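Local coordinates for protein ATP-dependent DNA ligase (Mycobacterium tuberculosis, PDB 6NHZ) that seals breaks in double-stranded DNA at the expense of ATP and, with Ku, carries out bacterial non-homologous end joining, at residues E29-G34 against G161-I166; L66-A71 against A137-V142; M215-P220 against S304-E309. The protein carries 1 engineered substitution. All coordinates share one frame; numbering follows the deposited sequence.

Contact 1. Residues E29-G34 against G161-I166. Engineered in segment 29-34: Met31 (natural residue Lys). With ATP (adenosine-5'-triphosphate), chain B.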
ATOM      1  N   GLU A  29      -9.041  -0.669 -12.516  1.00 14.16           N
ATOM      2  CA  GLU A  29      -9.127  -1.263 -11.188  1.00 13.10           C
ATOM      3  C   GLU A  29      -8.917  -0.214 -10.099  1.00 16.65           C
ATOM      4  O   GLU A  29      -8.173   0.750 -10.276  1.00 13.19           O
ATOM      5  CB  GLU A  29      -8.074  -2.357 -11.021  1.00 14.37           C
ATOM      6  CG  GLU A  29      -8.254  -3.562 -11.931  1.00 13.06           C
ATOM      7  CD  GLU A  29      -7.253  -4.647 -11.630  1.00 12.19           C
ATOM      8  OE1 GLU A  29      -6.725  -4.671 -10.496  1.00 14.39           O
ATOM      9  OE2 GLU A  29      -6.994  -5.489 -12.507  1.00 13.77           O
ATOM     10  N   GLY A  30      -9.522  -0.443  -8.938  1.00 14.36           N
ATOM     11  CA  GLY A  30      -9.124   0.307  -7.761  1.00 13.21           C
ATOM     12  C   GLY A  30      -7.709  -0.040  -7.322  1.00 15.64           C
ATOM     13  O   GLY A  30      -7.221  -1.162  -7.504  1.00 13.51           O
ATOM     14  N   MET A  31      -7.024   0.954  -6.756  1.00 13.95           N
ATOM     15  CA  MET A  31      -5.680   0.763  -6.221  1.00 15.35           C
ATOM     16  C   MET A  31      -5.775   0.495  -4.723  1.00 18.59           C
ATOM     17  O   MET A  31      -6.295   1.332  -3.981  1.00 16.62           O
ATOM     18  CB  MET A  31      -4.806   1.993  -6.499  1.00 17.29           C
ATOM     19  CG  MET A  31      -3.402   1.880  -5.930  1.00 13.00           C
ATOM     20  SD  MET A  31      -2.457   3.462  -6.084  1.00 19.07           S
ATOM     21  CE  MET A  31      -2.368   3.633  -7.856  1.00 18.48           C
ATOM     22  N   TRP A  32      -5.294  -0.683  -4.293  1.00 20.06           N
ATOM     23  CA  TRP A  32      -5.463  -1.200  -2.934  1.00 21.48           C
ATOM     24  C   TRP A  32      -4.175  -0.990  -2.145  1.00 24.03           C
ATOM     25  O   TRP A  32      -3.119  -1.514  -2.518  1.00 20.54           O
ATOM     26  CB  TRP A  32      -5.846  -2.692  -2.962  1.00 20.86           C
ATOM     27  CG  TRP A  32      -6.906  -3.022  -3.982  1.00 17.92           C
ATOM     28  CD1 TRP A  32      -6.836  -3.950  -4.975  1.00 18.55           C
ATOM     29  CD2 TRP A  32      -8.173  -2.370  -4.129  1.00 16.38           C
ATOM     30  NE1 TRP A  32      -7.993  -3.923  -5.725  1.00 17.62           N
ATOM     31  CE2 TRP A  32      -8.820  -2.951  -5.226  1.00 17.94           C
ATOM     32  CE3 TRP A  32      -8.821  -1.342  -3.430  1.00 19.12           C
ATOM     33  CZ2 TRP A  32     -10.089  -2.551  -5.640  1.00 19.48           C
ATOM     34  CZ3 TRP A  32     -10.077  -0.945  -3.846  1.00 20.61           C
ATOM     35  CH2 TRP A  32     -10.697  -1.546  -4.938  1.00 22.62           C
ATOM     36  N   ASP A  33      -4.253  -0.215  -1.062  1.00 25.69           N
ATOM     37  CA  ASP A  33      -3.070   0.027  -0.242  1.00 28.86           C
ATOM     38  C   ASP A  33      -2.920  -1.137   0.716  1.00 27.99           C
ATOM     39  O   ASP A  33      -3.463  -1.130   1.818  1.00 28.63           O
ATOM     40  CB  ASP A  33      -3.177   1.344   0.519  1.00 31.94           C
ATOM     41  CG  ASP A  33      -1.824   1.870   0.953  1.00 34.04           C
ATOM     42  OD1 ASP A  33      -0.806   1.182   0.728  1.00 40.03           O
ATOM     43  OD2 ASP A  33      -1.775   2.968   1.536  1.00 47.33           O
ATOM     44  N   GLY A  34      -2.184  -2.160   0.286  1.00 27.54           N
ATOM     45  CA  GLY A  34      -1.931  -3.333   1.115  1.00 25.70           C
ATOM     46  C   GLY A  34      -0.562  -3.875   0.841  1.00 23.76           C
ATOM     47  O   GLY A  34       0.382  -3.111   0.600  1.00 24.77           O
ATOM     48  N   GLY A 161     -12.648   6.714  -1.396  1.00 30.62           N
ATOM     49  CA  GLY A 161     -11.461   6.883  -0.583  1.00 27.44           C
ATOM     50  C   GLY A 161     -10.357   5.909  -0.909  1.00 28.27           C
ATOM     51  O   GLY A 161      -9.421   5.753  -0.118  1.00 26.33           O
ATOM     52  N   TRP A 162     -10.435   5.241  -2.056  1.00 24.40           N
ATOM     53  CA  TRP A 162      -9.349   4.352  -2.414  1.00 23.84           C
ATOM     54  C   TRP A 162      -8.118   5.177  -2.790  1.00 21.05           C
ATOM     55  O   TRP A 162      -8.168   6.405  -2.915  1.00 22.03           O
ATOM     56  CB  TRP A 162      -9.775   3.415  -3.542  1.00 20.76           C
ATOM     57  CG  TRP A 162     -10.935   2.498  -3.159  1.00 25.61           C
ATOM     58  CD1 TRP A 162     -11.320   2.129  -1.893  1.00 26.71           C
ATOM     59  CD2 TRP A 162     -11.867   1.882  -4.054  1.00 26.90           C
ATOM     60  NE1 TRP A 162     -12.424   1.311  -1.953  1.00 24.68           N
ATOM     61  CE2 TRP A 162     -12.780   1.142  -3.268  1.00 26.77           C
ATOM     62  CE3 TRP A 162     -12.016   1.878  -5.440  1.00 27.69           C
ATOM     63  CZ2 TRP A 162     -13.820   0.412  -3.829  1.00 26.26           C
ATOM     64  CZ3 TRP A 162     -13.051   1.150  -5.995  1.00 29.12           C
ATOM     65  CH2 TRP A 162     -13.938   0.420  -5.190  1.00 27.82           C
ATOM     66  N   GLU A 163      -6.993   4.485  -2.948  1.00 19.53           N
ATOM     67  CA  GLU A 163      -5.704   5.150  -3.127  1.00 21.82           C
ATOM     68  C   GLU A 163      -5.570   5.798  -4.501  1.00 21.90           C
ATOM     69  O   GLU A 163      -4.803   6.761  -4.665  1.00 18.49           O
ATOM     70  CB  GLU A 163      -4.609   4.105  -2.905  1.00 23.65           C
ATOM     71  CG  GLU A 163      -3.225   4.624  -2.714  1.00 26.68           C
ATOM     72  CD  GLU A 163      -2.247   3.516  -2.394  1.00 31.23           C
ATOM     73  OE1 GLU A 163      -2.543   2.335  -2.704  1.00 26.30           O
ATOM     74  OE2 GLU A 163      -1.182   3.830  -1.820  1.00 30.52           O
ATOM     75  N   GLY A 164      -6.300   5.290  -5.486  1.00 16.98           N
ATOM     76  CA  GLY A 164      -6.138   5.690  -6.868  1.00 16.43           C
ATOM     77  C   GLY A 164      -6.764   4.634  -7.762  1.00 18.37           C
ATOM     78  O   GLY A 164      -7.598   3.841  -7.316  1.00 15.79           O
ATOM     79  N   VAL A 165      -6.337   4.646  -9.023  1.00 16.82           N
ATOM     80  CA  VAL A 165      -6.767   3.677 -10.032  1.00 13.85           C
ATOM     81  C   VAL A 165      -5.528   3.088 -10.686  1.00 14.51           C
ATOM     82  O   VAL A 165      -4.530   3.787 -10.900  1.00 15.42           O
ATOM     83  CB  VAL A 165      -7.656   4.336 -11.119  1.00 15.23           C
ATOM     84  CG1 VAL A 165      -7.811   3.410 -12.348  1.00 17.15           C
ATOM     85  CG2 VAL A 165      -9.014   4.752 -10.561  1.00 15.58           C
ATOM     86  N   ILE A 166      -5.588   1.813 -11.044  1.00 13.60           N
ATOM     87  CA  ILE A 166      -4.632   1.254 -11.989  1.00 12.57           C
ATOM     88  C   ILE A 166      -5.400   0.808 -13.226  1.00 14.35           C
ATOM     89  O   ILE A 166      -6.300  -0.048 -13.147  1.00 12.09           O
ATOM     90  CB  ILE A 166      -3.812   0.109 -11.381  1.00 15.12           C
ATOM     91  CG1 ILE A 166      -3.137   0.594 -10.084  1.00 15.24           C
ATOM     92  CG2 ILE A 166      -2.783  -0.401 -12.408  1.00 13.42           C
ATOM     93  CD1 ILE A 166      -1.915  -0.215  -9.711  1.00 17.82           C
TER
HETATM   94  PG  ATP B 801       5.945   0.355  -6.937  1.00 24.22           P
HETATM   95  O1G ATP B 801       5.179   0.529  -8.226  1.00 19.88           O
HETATM   96  O2G ATP B 801       7.405   0.121  -7.148  1.00 21.57           O
HETATM   97  O3G ATP B 801       5.312  -0.610  -5.958  1.00 22.58           O
HETATM   98  PB  ATP B 801       5.195   2.233  -4.848  1.00 29.57           P
HETATM   99  O1B ATP B 801       5.410   3.718  -4.715  1.00 33.89           O
HETATM  100  O2B ATP B 801       5.487   1.280  -3.720  1.00 32.42           O
HETATM  101  O3B ATP B 801       5.962   1.804  -6.205  1.00 25.43           O
HETATM  102  PA  ATP B 801       2.599   3.141  -5.622  1.00 25.00           P
HETATM  103  O1A ATP B 801       3.235   4.164  -6.529  1.00 25.09           O
HETATM  104  O2A ATP B 801       1.866   3.569  -4.376  1.00 23.53           O
HETATM  105  O3A ATP B 801       3.658   1.996  -5.245  1.00 26.97           O
HETATM  106  O5' ATP B 801       1.601   2.187  -6.470  1.00 25.33           O
HETATM  107  C5' ATP B 801       0.630   1.446  -5.739  1.00 24.03           C
HETATM  108  C4' ATP B 801       1.195   0.074  -5.366  1.00 21.67           C
HETATM  109  O4' ATP B 801       0.157  -0.842  -4.990  1.00 20.41           O
HETATM  110  C3' ATP B 801       1.905  -0.576  -6.524  1.00 23.92           C
HETATM  111  O3' ATP B 801       2.907  -1.440  -5.992  1.00 20.23           O
HETATM  112  C2' ATP B 801       0.847  -1.469  -7.120  1.00 20.82           C
HETATM  113  O2' ATP B 801       1.483  -2.514  -7.866  1.00 19.90           O
HETATM  114  C1' ATP B 801       0.095  -1.965  -5.893  1.00 19.97           C
HETATM  115  N9  ATP B 801      -1.327  -2.163  -6.255  1.00 16.02           N
HETATM  116  C8  ATP B 801      -2.385  -1.717  -5.553  1.00 19.33           C
HETATM  117  N7  ATP B 801      -3.551  -2.046  -6.163  1.00 16.16           N
HETATM  118  C5  ATP B 801      -3.232  -2.712  -7.284  1.00 16.39           C
HETATM  119  C6  ATP B 801      -3.978  -3.350  -8.392  1.00 15.05           C
HETATM  120  N6  ATP B 801      -5.329  -3.319  -8.453  1.00 14.22           N
HETATM  121  N1  ATP B 801      -3.255  -3.940  -9.359  1.00 12.31           N
HETATM  122  C2  ATP B 801      -1.908  -3.980  -9.352  1.00 13.25           C
HETATM  123  N3  ATP B 801      -1.167  -3.424  -8.379  1.00 15.94           N
HETATM  124  C4  ATP B 801      -1.766  -2.788  -7.342  1.00 14.87           C

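Contact 2. Residues L66-A71 against A137-V142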
ATOM      1  N   LEU A  66      -7.661 -19.437   2.123  1.00 25.84           N
ATOM      2  CA  LEU A  66      -8.012 -18.633   0.958  1.00 27.45           C
ATOM      3  C   LEU A  66      -8.663 -19.476  -0.126  1.00 24.08           C
ATOM      4  O   LEU A  66      -9.602 -19.031  -0.800  1.00 25.21           O
ATOM      5  CB  LEU A  66      -6.744 -17.960   0.433  1.00 24.66           C
ATOM      6  CG  LEU A  66      -6.723 -17.000  -0.736  1.00 30.87           C
ATOM      7  CD1 LEU A  66      -5.509 -16.121  -0.535  1.00 23.98           C
ATOM      8  CD2 LEU A  66      -6.622 -17.748  -2.049  1.00 28.42           C
ATOM      9  N   ALA A  67      -8.191 -20.708  -0.285  1.00 20.99           N
ATOM     10  CA  ALA A  67      -8.546 -21.574  -1.392  1.00 24.23           C
ATOM     11  C   ALA A  67      -9.521 -22.669  -0.979  1.00 26.43           C
ATOM     12  O   ALA A  67      -9.636 -23.685  -1.672  1.00 26.06           O
ATOM     13  CB  ALA A  67      -7.273 -22.183  -1.983  1.00 25.00           C
ATOM     14  N   GLU A  68     -10.231 -22.473   0.136  1.00 25.73           N
ATOM     15  CA  GLU A  68     -11.145 -23.494   0.642  1.00 25.08           C
ATOM     16  C   GLU A  68     -12.201 -23.870  -0.386  1.00 25.36           C
ATOM     17  O   GLU A  68     -12.657 -25.019  -0.417  1.00 23.80           O
ATOM     18  CB  GLU A  68     -11.818 -22.999   1.921  1.00 23.83           C
ATOM     19  CG  GLU A  68     -12.619 -21.726   1.707  1.00 28.22           C
ATOM     20  CD  GLU A  68     -12.977 -21.011   3.003  1.00 34.13           C
ATOM     21  OE1 GLU A  68     -12.817 -21.617   4.083  1.00 37.57           O
ATOM     22  OE2 GLU A  68     -13.409 -19.837   2.931  1.00 35.95           O
ATOM     23  N   ASP A  69     -12.619 -22.923  -1.216  1.00 22.33           N
ATOM     24  CA  ASP A  69     -13.636 -23.199  -2.217  1.00 20.82           C
ATOM     25  C   ASP A  69     -13.027 -23.650  -3.526  1.00 23.25           C
ATOM     26  O   ASP A  69     -13.769 -23.919  -4.476  1.00 21.15           O
ATOM     27  CB  ASP A  69     -14.511 -21.962  -2.485  1.00 21.82           C
ATOM     28  CG  ASP A  69     -15.415 -21.593  -1.317  1.00 24.65           C
ATOM     29  OD1 ASP A  69     -15.560 -22.395  -0.365  1.00 26.03           O
ATOM     30  OD2 ASP A  69     -15.987 -20.477  -1.360  1.00 21.65           O
ATOM     31  N   LEU A  70     -11.694 -23.711  -3.607  1.00 23.92           N
ATOM     32  CA  LEU A  70     -10.999 -23.994  -4.856  1.00 24.81           C
ATOM     33  C   LEU A  70     -10.205 -25.295  -4.796  1.00 25.36           C
ATOM     34  O   LEU A  70      -9.191 -25.433  -5.479  1.00 23.45           O
ATOM     35  CB  LEU A  70     -10.075 -22.837  -5.229  1.00 24.25           C
ATOM     36  CG  LEU A  70     -10.653 -21.433  -5.069  1.00 25.05           C
ATOM     37  CD1 LEU A  70      -9.569 -20.382  -5.323  1.00 23.05           C
ATOM     38  CD2 LEU A  70     -11.822 -21.251  -6.012  1.00 21.92           C
ATOM     39  N   ALA A  71     -10.668 -26.267  -4.009  1.00 24.02           N
ATOM     40  CA  ALA A  71      -9.906 -27.502  -3.819  1.00 26.74           C
ATOM     41  C   ALA A  71      -9.798 -28.337  -5.089  1.00 23.95           C
ATOM     42  O   ALA A  71      -8.903 -29.185  -5.187  1.00 25.99           O
ATOM     43  CB  ALA A  71     -10.533 -28.341  -2.702  1.00 28.67           C
ATOM     44  N   ALA A 137     -19.120 -16.352  -6.675  1.00 24.64           N
ATOM     45  CA  ALA A 137     -19.866 -16.967  -5.573  1.00 24.08           C
ATOM     46  C   ALA A 137     -19.000 -17.896  -4.719  1.00 27.42           C
ATOM     47  O   ALA A 137     -19.505 -18.857  -4.128  1.00 27.96           O
ATOM     48  CB  ALA A 137     -21.095 -17.716  -6.095  1.00 26.68           C
ATOM     49  N   THR A 138     -17.694 -17.636  -4.658  1.00 25.09           N
ATOM     50  CA  THR A 138     -16.787 -18.303  -3.736  1.00 21.73           C
ATOM     51  C   THR A 138     -16.286 -17.302  -2.712  1.00 21.75           C
ATOM     52  O   THR A 138     -16.549 -16.097  -2.801  1.00 23.00           O
ATOM     53  CB  THR A 138     -15.587 -18.931  -4.459  1.00 22.31           C
ATOM     54  OG1 THR A 138     -14.723 -17.885  -4.928  1.00 19.79           O
ATOM     55  CG2 THR A 138     -16.027 -19.794  -5.625  1.00 19.51           C
ATOM     56  N   SER A 139     -15.544 -17.808  -1.728  1.00 18.54           N
ATOM     57  CA  SER A 139     -14.923 -16.895  -0.776  1.00 23.76           C
ATOM     58  C   SER A 139     -13.685 -16.206  -1.336  1.00 20.82           C
ATOM     59  O   SER A 139     -13.023 -15.471  -0.594  1.00 22.26           O
ATOM     60  CB  SER A 139     -14.562 -17.640   0.503  1.00 24.08           C
ATOM     61  OG  SER A 139     -13.639 -18.665   0.232  1.00 24.03           O
ATOM     62  N   LEU A 140     -13.350 -16.442  -2.595  1.00 19.00           N
ATOM     63  CA  LEU A 140     -12.230 -15.744  -3.231  1.00 18.76           C
ATOM     64  C   LEU A 140     -12.725 -14.403  -3.750  1.00 19.96           C
ATOM     65  O   LEU A 140     -13.587 -14.359  -4.632  1.00 20.59           O
ATOM     66  CB  LEU A 140     -11.637 -16.578  -4.369  1.00 16.61           C
ATOM     67  CG  LEU A 140     -10.452 -15.896  -5.101  1.00 21.20           C
ATOM     68  CD1 LEU A 140      -9.317 -15.542  -4.158  1.00 21.87           C
ATOM     69  CD2 LEU A 140      -9.928 -16.759  -6.237  1.00 20.10           C
ATOM     70  N   THR A 141     -12.179 -13.318  -3.209  1.00 18.79           N
ATOM     71  CA  THR A 141     -12.669 -11.970  -3.479  1.00 21.74           C
ATOM     72  C   THR A 141     -11.944 -11.387  -4.693  1.00 14.24           C
ATOM     73  O   THR A 141     -10.715 -11.339  -4.717  1.00 15.94           O
ATOM     74  CB  THR A 141     -12.474 -11.093  -2.240  1.00 22.97           C
ATOM     75  OG1 THR A 141     -13.244 -11.629  -1.142  1.00 25.16           O
ATOM     76  CG2 THR A 141     -12.887  -9.639  -2.523  1.00 21.90           C
ATOM     77  N   VAL A 142     -12.710 -11.015  -5.717  1.00 18.52           N
ATOM     78  CA  VAL A 142     -12.187 -10.408  -6.947  1.00 17.55           C
ATOM     79  C   VAL A 142     -12.900  -9.074  -7.151  1.00 14.15           C
ATOM     80  O   VAL A 142     -14.006  -9.035  -7.706  1.00 17.09           O
ATOM     81  CB  VAL A 142     -12.371 -11.344  -8.155  1.00 15.99           C
ATOM     82  CG1 VAL A 142     -11.942 -10.661  -9.454  1.00 15.43           C
ATOM     83  CG2 VAL A 142     -11.548 -12.620  -7.953  1.00 17.27           C
TER
HETATM   84  O   HOH W   1     -12.045 -20.136  -1.639  1.00 23.44           O

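Contact 3. Residues M215-P220 against S304-E309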
ATOM      1  N   MET A 215       6.907  16.412  12.387  1.00 29.10           N
ATOM      2  CA  MET A 215       7.612  15.989  11.181  1.00 27.26           C
ATOM      3  C   MET A 215       8.622  17.035  10.719  1.00 26.15           C
ATOM      4  O   MET A 215       8.418  18.231  10.908  1.00 24.94           O
ATOM      5  CB  MET A 215       6.620  15.754  10.045  1.00 31.10           C
ATOM      6  CG  MET A 215       5.440  14.857  10.400  1.00 35.46           C
ATOM      7  SD  MET A 215       4.363  14.726   8.961  1.00 43.04           S
ATOM      8  CE  MET A 215       3.569  16.326   8.920  1.00 39.74           C
ATOM      9  N   GLY A 216       9.685  16.578  10.056  1.00 24.38           N
ATOM     10  CA  GLY A 216      10.681  17.496   9.522  1.00 27.17           C
ATOM     11  C   GLY A 216      11.381  16.954   8.292  1.00 26.61           C
ATOM     12  O   GLY A 216      11.443  15.741   8.062  1.00 28.03           O
ATOM     13  N   ILE A 217      11.904  17.874   7.496  1.00 26.82           N
ATOM     14  CA  ILE A 217      12.740  17.560   6.337  1.00 23.78           C
ATOM     15  C   ILE A 217      14.164  17.961   6.666  1.00 27.35           C
ATOM     16  O   ILE A 217      14.393  19.108   7.072  1.00 22.68           O
ATOM     17  CB  ILE A 217      12.265  18.285   5.066  1.00 25.46           C
ATOM     18  CG1 ILE A 217      10.782  18.043   4.809  1.00 25.11           C
ATOM     19  CG2 ILE A 217      13.141  17.884   3.875  1.00 30.66           C
ATOM     20  CD1 ILE A 217      10.437  16.604   4.461  1.00 29.08           C
ATOM     21  N   PRO A 218      15.149  17.078   6.503  1.00 22.63           N
ATOM     22  CA  PRO A 218      16.531  17.451   6.804  1.00 27.51           C
ATOM     23  C   PRO A 218      17.020  18.591   5.921  1.00 30.42           C
ATOM     24  O   PRO A 218      16.765  18.628   4.715  1.00 29.08           O
ATOM     25  CB  PRO A 218      17.315  16.160   6.540  1.00 33.56           C
ATOM     26  CG  PRO A 218      16.316  15.074   6.714  1.00 32.50           C
ATOM     27  CD  PRO A 218      15.016  15.639   6.204  1.00 31.06           C
ATOM     28  N   GLY A 219      17.718  19.532   6.549  1.00 34.49           N
ATOM     29  CA  GLY A 219      18.372  20.613   5.857  1.00 33.94           C
ATOM     30  C   GLY A 219      19.659  20.989   6.563  1.00 35.51           C
ATOM     31  O   GLY A 219      20.030  20.396   7.581  1.00 36.49           O
ATOM     32  N   PRO A 220      20.353  22.006   6.048  1.00 38.65           N
ATOM     33  CA  PRO A 220      21.683  22.339   6.590  1.00 40.15           C
ATOM     34  C   PRO A 220      21.709  22.569   8.097  1.00 41.16           C
ATOM     35  O   PRO A 220      22.664  22.145   8.763  1.00 46.21           O
ATOM     36  CB  PRO A 220      22.067  23.609   5.810  1.00 42.77           C
ATOM     37  CG  PRO A 220      20.779  24.123   5.214  1.00 44.01           C
ATOM     38  CD  PRO A 220      19.958  22.895   4.948  1.00 40.06           C
ATOM     39  N   SER A 304      19.074  10.711   5.940  1.00 43.05           N
ATOM     40  CA  SER A 304      19.859  11.451   4.953  1.00 43.52           C
ATOM     41  C   SER A 304      19.338  11.292   3.526  1.00 40.40           C
ATOM     42  O   SER A 304      19.809  12.010   2.635  1.00 40.65           O
ATOM     43  CB  SER A 304      21.338  11.038   5.034  1.00 45.14           C
ATOM     44  OG  SER A 304      21.579   9.781   4.414  1.00 45.24           O
ATOM     45  N   GLU A 305      18.378  10.394   3.280  1.00 39.68           N
ATOM     46  CA  GLU A 305      17.746  10.306   1.967  1.00 43.59           C
ATOM     47  C   GLU A 305      16.438  11.081   1.863  1.00 43.55           C
ATOM     48  O   GLU A 305      15.890  11.185   0.758  1.00 41.85           O
ATOM     49  CB  GLU A 305      17.429   8.855   1.575  1.00 44.29           C
ATOM     50  CG  GLU A 305      18.301   7.762   2.143  1.00 46.69           C
ATOM     51  CD  GLU A 305      17.667   6.380   1.974  1.00 50.12           C
ATOM     52  OE1 GLU A 305      16.428   6.284   1.794  1.00 50.93           O
ATOM     53  OE2 GLU A 305      18.415   5.387   2.009  1.00 49.87           O
ATOM     54  N   VAL A 306      15.902  11.581   2.973  1.00 38.42           N
ATOM     55  CA  VAL A 306      14.644  12.319   2.942  1.00 38.56           C
ATOM     56  C   VAL A 306      14.895  13.686   2.315  1.00 38.65           C
ATOM     57  O   VAL A 306      15.707  14.472   2.816  1.00 35.90           O
ATOM     58  CB  VAL A 306      14.047  12.454   4.350  1.00 38.42           C
ATOM     59  CG1 VAL A 306      12.816  13.345   4.308  1.00 31.90           C
ATOM     60  CG2 VAL A 306      13.698  11.073   4.929  1.00 34.00           C
ATOM     61  N   VAL A 307      14.205  13.965   1.205  1.00 38.53           N
ATOM     62  CA  VAL A 307      14.256  15.265   0.543  1.00 40.69           C
ATOM     63  C   VAL A 307      12.833  15.684   0.207  1.00 38.88           C
ATOM     64  O   VAL A 307      11.927  14.858   0.097  1.00 39.79           O
ATOM     65  CB  VAL A 307      15.129  15.258  -0.733  1.00 40.56           C
ATOM     66  CG1 VAL A 307      16.599  15.114  -0.378  1.00 38.68           C
ATOM     67  CG2 VAL A 307      14.691  14.146  -1.671  1.00 39.92           C
ATOM     68  N   ARG A 308      12.637  16.994   0.056  1.00 42.09           N
ATOM     69  CA  ARG A 308      11.311  17.499  -0.289  1.00 44.59           C
ATOM     70  C   ARG A 308      10.966  17.058  -1.706  1.00 54.23           C
ATOM     71  O   ARG A 308      11.587  17.503  -2.678  1.00 50.24           O
ATOM     72  CB  ARG A 308      11.238  19.017  -0.155  1.00 46.46           C
ATOM     73  CG  ARG A 308       9.819  19.530  -0.369  1.00 47.24           C
ATOM     74  CD  ARG A 308       9.607  20.951   0.123  1.00 49.72           C
ATOM     75  NE  ARG A 308       8.556  21.624  -0.640  1.00 52.91           N
ATOM     76  CZ  ARG A 308       8.004  22.781  -0.292  1.00 49.47           C
ATOM     77  NH1 ARG A 308       8.399  23.392   0.816  1.00 45.76           N
ATOM     78  NH2 ARG A 308       7.053  23.319  -1.047  1.00 48.83           N
ATOM     79  N   GLU A 309       9.978  16.175  -1.818  1.00 62.88           N
ATOM     80  CA  GLU A 309       9.605  15.578  -3.096  1.00 69.08           C
ATOM     81  C   GLU A 309       8.542  16.418  -3.803  1.00 77.01           C
ATOM     82  O   GLU A 309       8.432  16.390  -5.031  1.00 81.68           O
ATOM     83  CB  GLU A 309       9.103  14.141  -2.888  1.00 69.07           C
ATOM     84  CG  GLU A 309      10.031  13.265  -2.035  1.00 64.52           C
ATOM     85  CD  GLU A 309       9.302  12.111  -1.346  1.00 60.42           C
ATOM     86  OE1 GLU A 309       8.282  11.632  -1.893  1.00 63.02           O
ATOM     87  OE2 GLU A 309       9.746  11.693  -0.248  1.00 49.98           O
ATOM     88  OXT GLU A 309       7.777  17.147  -3.163  1.00 74.36           O
TER
HETATM   89  O   HOH W   2      16.562  17.199   2.334  1.00 39.12           O

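Contact 1. Residues E29-G34 against G161-I166
Glu29 and Ile166 bind each other in both directions, Glu29 N to Ile166 O and Ile166 N to Glu29 O, each 2.9 Å, as a hydrogen-bonded antiparallel pair of strands 26-30 and 164-169. Gly30 and Val165 form the next, non-hydrogen-bonded pair, after which Met31 N reaches Gly164 O at 3.0 Å from above the carbonyl plane. Segment 29-34 also holds the adenine of ATP. Its N6 donates almost straight (175°) to Glu29 OE1 at 2.8 Å and also to Gly30 O, while Trp32 N donates to N7. Tyr124 and Lys168 hold the other carboxylate oxygen of Glu29. Ile166 CD1 packs against adenine C4. Farther out, Trp32 sets its CZ3 edge over the face of Trp162, planes at 75°. Met31, engineered in place of the natural lysine of ligase motif I (K-x-D-G), runs out with CG anti to the backbone N (chi1 178°) and turns at its end: CG meets Glu163 OE1 at 3.4 Å and CE rests on Ile166 CG1. The carboxylates of Asp33 and Glu163 stack, OD2 to OE2 3.5 Å. Such crowding of like charges suits a metal site: magnesium lies near Glu163, both residues probably bind manganese, and Arg295 pairs with Asp33.

Contact 2. Residues L66-A71 against A137-V142
Ser139 OG is gripped from two directions: it donates to Glu68 OE2 at 3.0 Å and accepts a hydrogen bond from a water at 2.9 Å. The carboxylate oxygen is used through its anti lone pair, away from OE1. Glu68 CG sits between its backbone N and carbonyl carbon (chi1 60°), and from there the extended chain carries OE2 to the hydroxyl. The water also donates to Leu66 O and accepts from Asp69 N, so one molecule joins the serine hydroxyl to two backbone groups of 66-71. Beside it, Ser139 N gives the shortest bond of the contact, 2.7 Å to Asp69 OD2, met on the anti side and 28° out of the carboxylate plane.

Both segments are loops of the ligase domain, one leading into strand 74-82 and the other leaving helix 124-135. Ala67 to Leu70 form a type I beta turn, closed by Leu70 N to Ala67 O, which presents the two acids. Opposite it lies an ST turn, in which Thr138 OG1 accepts from Leu140 N at 3.1 Å and is also hydrogen-bonded to Ala135 O of the preceding helix.

Next to these polar groups, Leu140 divides its two methyls between leucines of the other loop. CD2 meets Leu70 CD1 crosswise at 3.8 Å, and CD1 approaches Leu66 CD2 at 4.1 Å. Leu77 of strand 74-82 touches Leu66 and Leu140, and Leu134 packs on Leu70.

Contact 3. Residues M215-P220 against S304-E309
Val306 meets Pro218 and Ile217 crosswise, its side chain at about a right angle to each of theirs. A single methyl, CG1, does most of the touching: it lies 3.7 Å from Pro218 CD and 4.0 Å from Ile217 CD1, so it spans two successive residues of the strand. That methyl stands anti to the valine backbone N (chi1 174°), and the side chain leaves the backbone toward the strand. The proline ring is also approached by the backbone, with Val306 O 3.6 Å from its CD.

Strand 212-219 belongs to the antiparallel sheet of the C-terminal OB-type domain, where it pairs with strands 190-200 and 222-229. The chain terminus passes alongside its last residues without adding a strand: no direct hydrogen bond joins the two segments. A water does so instead, donating to Pro218 O at 2.8 Å and to Val306 O at 2.9 Å.

Ile217 has a second branch turned to the other segment. Its CG2, anti to the backbone N where CG1 is beside it, comes to 4.0 Å from Arg308 N, and so packs on the backbone rather than on the arginine side chain, which leads away to a cation-pi contact with Trp283. Val195 of the neighbouring strand touches both Pro218 and Val306. Gln192 of that strand takes hold of the terminus beyond, its amide bonding Val307 O and Glu309 N.

How the contacts relate
Of the three contacts, contact 1 alone includes residues of the ATP pocket; its centre lies about 9 Å from the centre of the chain. Contact 2 belongs to the same ligase domain, and both its loops come from the chain between the two segments of contact 1; the centres are 22 Å apart, and the side chain of Leu140 is about 14 Å from ATP. Contact 3 follows later in the sequence, in the C-terminal domain, with its centre 27 Å from that of contact 1 and 45 Å from that of contact 2, on the opposite side of the chain's centre. Arg295 of strand 293-297 bridges the domains by its salt bridge to Asp33.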